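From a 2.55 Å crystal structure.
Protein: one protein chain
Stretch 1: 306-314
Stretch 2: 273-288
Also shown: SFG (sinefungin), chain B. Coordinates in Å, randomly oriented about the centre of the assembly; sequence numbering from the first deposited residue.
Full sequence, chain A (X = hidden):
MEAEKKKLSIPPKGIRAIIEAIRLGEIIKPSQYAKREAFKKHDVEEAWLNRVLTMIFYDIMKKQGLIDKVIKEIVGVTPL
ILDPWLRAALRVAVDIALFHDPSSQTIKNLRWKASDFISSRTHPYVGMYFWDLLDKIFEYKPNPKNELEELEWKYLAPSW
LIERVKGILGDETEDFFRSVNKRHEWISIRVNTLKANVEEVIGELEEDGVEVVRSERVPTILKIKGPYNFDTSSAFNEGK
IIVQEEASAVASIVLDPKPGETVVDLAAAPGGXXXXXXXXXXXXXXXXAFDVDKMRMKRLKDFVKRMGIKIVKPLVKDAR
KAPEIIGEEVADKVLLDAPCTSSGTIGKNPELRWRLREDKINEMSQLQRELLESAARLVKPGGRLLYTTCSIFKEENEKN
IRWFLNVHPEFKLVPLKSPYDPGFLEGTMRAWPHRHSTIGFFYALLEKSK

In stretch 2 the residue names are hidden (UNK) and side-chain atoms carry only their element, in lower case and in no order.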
# COMPACT_ATOMS: atom_id res chain seq x y z
N ARG A 306 7.23 14.47 -15.97
CA ARG A 306 5.81 14.73 -16.20
C ARG A 306 5.27 15.80 -15.24
O ARG A 306 4.41 16.60 -15.61
CB ARG A 306 5.01 13.43 -16.10
CG ARG A 306 3.49 13.56 -16.14
CD ARG A 306 2.82 12.39 -16.88
NE ARG A 306 3.51 11.11 -16.71
CZ ARG A 306 3.25 10.23 -15.74
NH1 ARG A 306 2.32 10.48 -14.83
NH2 ARG A 306 3.94 9.10 -15.68
N MET A 307 5.81 15.81 -14.03
CA MET A 307 5.41 16.78 -13.00
C MET A 307 6.27 18.06 -13.04
O MET A 307 6.10 18.95 -12.19
CB MET A 307 5.45 16.14 -11.61
CG MET A 307 4.41 15.05 -11.41
SD MET A 307 4.60 14.14 -9.87
CE MET A 307 4.01 15.34 -8.68
N GLY A 308 7.17 18.14 -14.01
CA GLY A 308 7.99 19.34 -14.23
C GLY A 308 9.13 19.53 -13.24
O GLY A 308 9.68 20.63 -13.14
N ILE A 309 9.47 18.47 -12.51
CA ILE A 309 10.62 18.49 -11.60
C ILE A 309 11.91 18.45 -12.42
O ILE A 309 12.01 17.73 -13.41
CB ILE A 309 10.60 17.28 -10.61
CG1 ILE A 309 9.18 17.01 -10.06
CG2 ILE A 309 11.65 17.46 -9.51
CD1 ILE A 309 8.59 18.11 -9.18
N LYS A 310 12.91 19.23 -11.98
CA LYS A 310 14.17 19.34 -12.72
C LYS A 310 15.43 19.33 -11.83
O LYS A 310 16.54 19.48 -12.33
CB LYS A 310 14.15 20.58 -13.62
CG LYS A 310 13.83 21.89 -12.92
CD LYS A 310 13.75 23.04 -13.92
CE LYS A 310 13.47 24.36 -13.22
NZ LYS A 310 13.47 25.50 -14.19
N ILE A 311 15.24 19.14 -10.53
CA ILE A 311 16.35 19.19 -9.57
C ILE A 311 16.70 17.83 -8.96
O ILE A 311 17.49 17.75 -8.01
CB ILE A 311 16.07 20.21 -8.43
CG1 ILE A 311 14.83 19.80 -7.63
CG2 ILE A 311 15.95 21.62 -8.99
CD1 ILE A 311 14.82 20.31 -6.21
N VAL A 312 16.11 16.77 -9.50
CA VAL A 312 16.32 15.42 -8.96
C VAL A 312 17.34 14.64 -9.78
O VAL A 312 17.19 14.47 -10.99
CB VAL A 312 14.98 14.64 -8.84
CG1 VAL A 312 15.23 13.17 -8.51
CG2 VAL A 312 14.08 15.27 -7.79
N LYS A 313 18.39 14.17 -9.10
CA LYS A 313 19.38 13.30 -9.70
C LYS A 313 19.17 11.87 -9.18
O LYS A 313 19.49 11.58 -8.03
CB LYS A 313 20.80 13.79 -9.41
CG LYS A 313 21.15 15.10 -10.09
CD LYS A 313 22.62 15.47 -9.90
CE LYS A 313 22.95 16.79 -10.58
NZ LYS A 313 24.40 17.13 -10.47
N PRO A 314 18.61 10.99 -10.04
CA PRO A 314 18.32 9.62 -9.64
C PRO A 314 19.57 8.72 -9.67
O PRO A 314 20.39 8.82 -10.59
CB PRO A 314 17.29 9.16 -10.67
CG PRO A 314 17.56 9.99 -11.88
CD PRO A 314 18.21 11.27 -11.43
N UNK A 273 7.29 10.91 -2.13
CA UNK A 273 7.86 11.89 -1.21
C UNK A 273 8.94 12.77 -1.85
O UNK A 273 8.99 13.97 -1.58
c UNK A 273 7.80 10.13 2.23
n UNK A 273 6.37 8.06 2.21
c UNK A 273 7.27 10.65 0.92
c UNK A 273 6.75 9.29 2.96
c UNK A 273 8.37 11.23 0.06
N UNK A 274 9.79 12.18 -2.68
CA UNK A 274 10.85 12.94 -3.35
C UNK A 274 10.28 13.98 -4.32
O UNK A 274 10.85 15.06 -4.48
c UNK A 274 11.32 10.83 -4.68
o UNK A 274 12.61 12.80 -5.05
c UNK A 274 11.93 12.05 -4.04
N UNK A 275 9.16 13.66 -4.95
CA UNK A 275 8.47 14.62 -5.81
C UNK A 275 7.80 15.74 -4.98
O UNK A 275 7.65 16.86 -5.46
c UNK A 275 7.48 13.92 -6.78
c UNK A 275 6.16 13.57 -6.10
o UNK A 275 7.22 14.77 -7.91
N UNK A 276 7.42 15.41 -3.75
CA UNK A 276 6.85 16.37 -2.80
C UNK A 276 7.93 17.30 -2.24
O UNK A 276 7.69 18.49 -2.05
c UNK A 276 4.64 16.25 0.35
c UNK A 276 6.12 15.62 -1.68
c UNK A 276 5.21 16.47 -0.85
n UNK A 276 4.76 17.71 -1.26
c UNK A 276 3.97 18.22 -0.33
n UNK A 276 3.87 17.35 0.66
N UNK A 277 9.11 16.74 -1.97
CA UNK A 277 10.25 17.52 -1.47
C UNK A 277 10.62 18.62 -2.46
O UNK A 277 10.93 19.75 -2.06
c UNK A 277 11.42 15.56 -0.10
c UNK A 277 12.57 14.58 -0.29
c UNK A 277 11.47 16.16 1.30
c UNK A 277 11.46 16.62 -1.21
N UNK A 278 10.57 18.29 -3.76
CA UNK A 278 10.85 19.24 -4.83
C UNK A 278 9.85 20.40 -4.89
O UNK A 278 10.22 21.53 -5.22
c UNK A 278 10.91 18.52 -6.16
N UNK A 279 8.58 20.12 -4.57
CA UNK A 279 7.54 21.15 -4.49
C UNK A 279 7.84 22.15 -3.39
O UNK A 279 7.73 23.36 -3.59
o UNK A 279 3.76 18.18 -5.26
c UNK A 279 6.17 20.52 -4.22
o UNK A 279 3.31 20.28 -4.84
c UNK A 279 4.12 19.37 -5.13
c UNK A 279 5.58 19.71 -5.36
N UNK A 280 8.23 21.63 -2.23
CA UNK A 280 8.57 22.46 -1.07
C UNK A 280 9.83 23.28 -1.27
O UNK A 280 9.98 24.36 -0.70
c UNK A 280 8.70 21.58 0.18
c UNK A 280 7.42 20.91 0.67
c UNK A 280 6.49 21.94 1.34
c UNK A 280 7.74 19.78 1.62
N UNK A 281 10.74 22.76 -2.09
CA UNK A 281 11.97 23.47 -2.46
C UNK A 281 11.72 24.37 -3.66
O UNK A 281 12.64 25.02 -4.16
s UNK A 281 14.29 20.08 -1.97
c UNK A 281 15.90 20.59 -2.57
c UNK A 281 13.54 21.67 -1.55
c UNK A 281 13.09 22.47 -2.76
N UNK A 282 10.47 24.38 -4.13
CA UNK A 282 10.02 25.19 -5.27
C UNK A 282 10.91 25.04 -6.50
O UNK A 282 11.30 26.02 -7.14
c UNK A 282 7.18 28.63 -4.29
c UNK A 282 8.49 28.35 -3.56
c UNK A 282 8.90 26.89 -3.69
n UNK A 282 6.78 30.06 -4.18
c UNK A 282 9.86 26.67 -4.87
N UNK A 283 11.23 23.78 -6.82
CA UNK A 283 12.04 23.41 -7.99
C UNK A 283 13.43 24.06 -8.03
O UNK A 283 13.96 24.37 -9.10
n UNK A 283 10.86 22.79 -11.50
o UNK A 283 11.88 21.47 -9.99
c UNK A 283 11.26 23.68 -9.29
c UNK A 283 11.36 22.55 -10.29
N UNK A 284 14.01 24.27 -6.84
CA UNK A 284 15.35 24.84 -6.71
C UNK A 284 16.17 24.07 -5.67
O UNK A 284 15.65 23.68 -4.62
c UNK A 284 14.72 29.59 -8.33
n UNK A 284 15.16 31.00 -8.14
c UNK A 284 15.29 26.33 -6.35
c UNK A 284 15.17 28.70 -7.19
c UNK A 284 14.92 27.23 -7.51
N UNK A 285 17.45 23.85 -5.98
CA UNK A 285 18.33 23.04 -5.14
C UNK A 285 18.70 21.73 -5.81
O UNK A 285 18.81 21.66 -7.03
N UNK A 286 18.89 20.69 -5.00
CA UNK A 286 19.27 19.37 -5.51
C UNK A 286 18.73 18.24 -4.63
O UNK A 286 18.80 18.30 -3.40
c UNK A 286 22.76 18.42 -6.97
c UNK A 286 22.95 19.57 -7.96
c UNK A 286 21.29 18.22 -6.61
n UNK A 286 24.38 19.83 -8.25
c UNK A 286 20.80 19.28 -5.63
N UNK A 287 18.19 17.20 -5.27
CA UNK A 287 17.74 16.00 -4.57
C UNK A 287 18.42 14.76 -5.14
O UNK A 287 18.29 14.44 -6.32
c UNK A 287 15.48 17.05 -4.06
c UNK A 287 14.00 17.11 -4.40
c UNK A 287 16.20 15.82 -4.63
c UNK A 287 15.78 14.55 -3.88
N UNK A 288 19.16 14.06 -4.28
CA UNK A 288 19.73 12.76 -4.62
C UNK A 288 18.74 11.66 -4.23
O UNK A 288 18.40 11.52 -3.05
c UNK A 288 24.25 15.12 -5.36
c UNK A 288 22.19 13.45 -4.44
o UNK A 288 25.25 15.94 -5.81
c UNK A 288 23.86 14.03 -6.12
c UNK A 288 22.83 13.20 -5.65
c UNK A 288 23.63 15.39 -4.15
c UNK A 288 21.08 12.55 -3.94
c UNK A 288 22.61 14.56 -3.69
N SFG B . 9.78 6.90 -0.27
CA SFG B . 9.07 6.20 -1.36
C SFG B . 7.86 7.04 -1.82
O SFG B . 7.43 6.84 -2.98
OXT SFG B . 7.39 7.87 -1.02
CB SFG B . 8.64 4.80 -0.90
CG SFG B . 9.87 3.91 -0.61
CD SFG B . 9.49 2.47 -0.24
NE SFG B . 8.73 2.49 1.02
C5' SFG B . 10.73 1.57 -0.01
C4' SFG B . 11.75 1.59 -1.17
O4' SFG B . 13.04 1.30 -0.57
C3' SFG B . 11.54 0.48 -2.22
O3' SFG B . 11.35 1.09 -3.50
C2' SFG B . 12.84 -0.34 -2.19
O2' SFG B . 13.25 -0.71 -3.51
C1' SFG B . 13.82 0.67 -1.60
N9 SFG B . 15.03 0.07 -0.98
C8 SFG B . 15.07 -0.98 -0.15
N7 SFG B . 16.33 -1.21 0.22
C5 SFG B . 17.10 -0.30 -0.37
C6 SFG B . 18.47 -0.05 -0.36
N6 SFG B . 19.30 -0.81 0.35
N1 SFG B . 18.95 0.98 -1.09
C2 SFG B . 18.13 1.75 -1.80
N3 SFG B . 16.82 1.53 -1.83
C4 SFG B . 16.28 0.52 -1.13

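Position 273 carries four carbons in a row ending in nitrogen, far from stretch 1: Lys273. Its N gives sinefungin OXT a hydrogen bond of 3.2 Å, so the backbone at this position holds the ligand's carboxylate.

Positions 274 and 275 each have one carbon bearing an oxygen and a carbon, the oxygen of the first facing Val312 and that of the second Met307; this is the mark of threonine. Thr274 OG1 lies 4.0 Å from Val312 CG2, while the compact, branched Thr275 is buried, with its OG1 3.3 Å from Met307 SD.

Position 276 holds one carbon and a five-membered ring with two nitrogens, pointing away: His276. At 277, four carbons fork at the second, without contact: Leu277.

Position 278 has a single carbon, pointing toward stretch 1, and this CB packs 3.6 Å from Ile309 CG2: Ala278. The same CB lies 4.3 Å from Ile311 CD1.

At 279, three carbons, the third with two oxygens, only graze the end of Met307: Glu279, whose OE2 is 4.5 Å from Met307 CE and is satisfied elsewhere in the structure. Position 280, four carbons forked at the second and out of reach, is Leu280.

Position 281 is an unbranched chain of two carbons, sulfur and carbon, its end carbon against Ile311: Met281, whose CE meets Ile311 CD1 at 3.8 Å. Position 282, four carbons ending in nitrogen, turns away and, with positive phi, closes the helix in a Schellman motif: Lys282.

At 283, two carbons end in one oxygen and one nitrogen near the backbone of stretch 1. This is Asn283: ND2 donates to Gly308 O (3.0 Å) and OD1 accepts from Lys310 N (3.2 Å), so one amide reads both polarities of a loop.

Position 284, again four carbons and a nitrogen, directed away, is Lys284. Position 285 has no side-chain atoms: Gly285, at backbone angles where a CB would jam against the preceding carbonyl and crowd Met281 CE.

Position 286, four carbons ending in a nitrogen near that of Lys313, is Lys286; its NZ stands 3.5 Å from Lys313 NZ, two like charges without a hydrogen bond. Position 287, four carbons forked at the first with one two-carbon arm, its CB 3.8 Å from Val312 CG2, is Ile287. Position 288, a carbon and a six-carbon ring bearing oxygen, the ring near the Lys313 chain, is Tyr288, with CE2 4.2 Å from Lys313 CD.

The contact combines parallel strand pairing with side-chain packing. Ile287 N donates to Ile311 O (2.9 Å) and Ile287 O accepts from Lys313 N (2.8 Å), setting the register; Ile311 packs against Ala278, Met281 and Ile287, and Asn283 pins the preceding loop.

Stretch 2 (273-288) KTTHLAELMKNKGKIY
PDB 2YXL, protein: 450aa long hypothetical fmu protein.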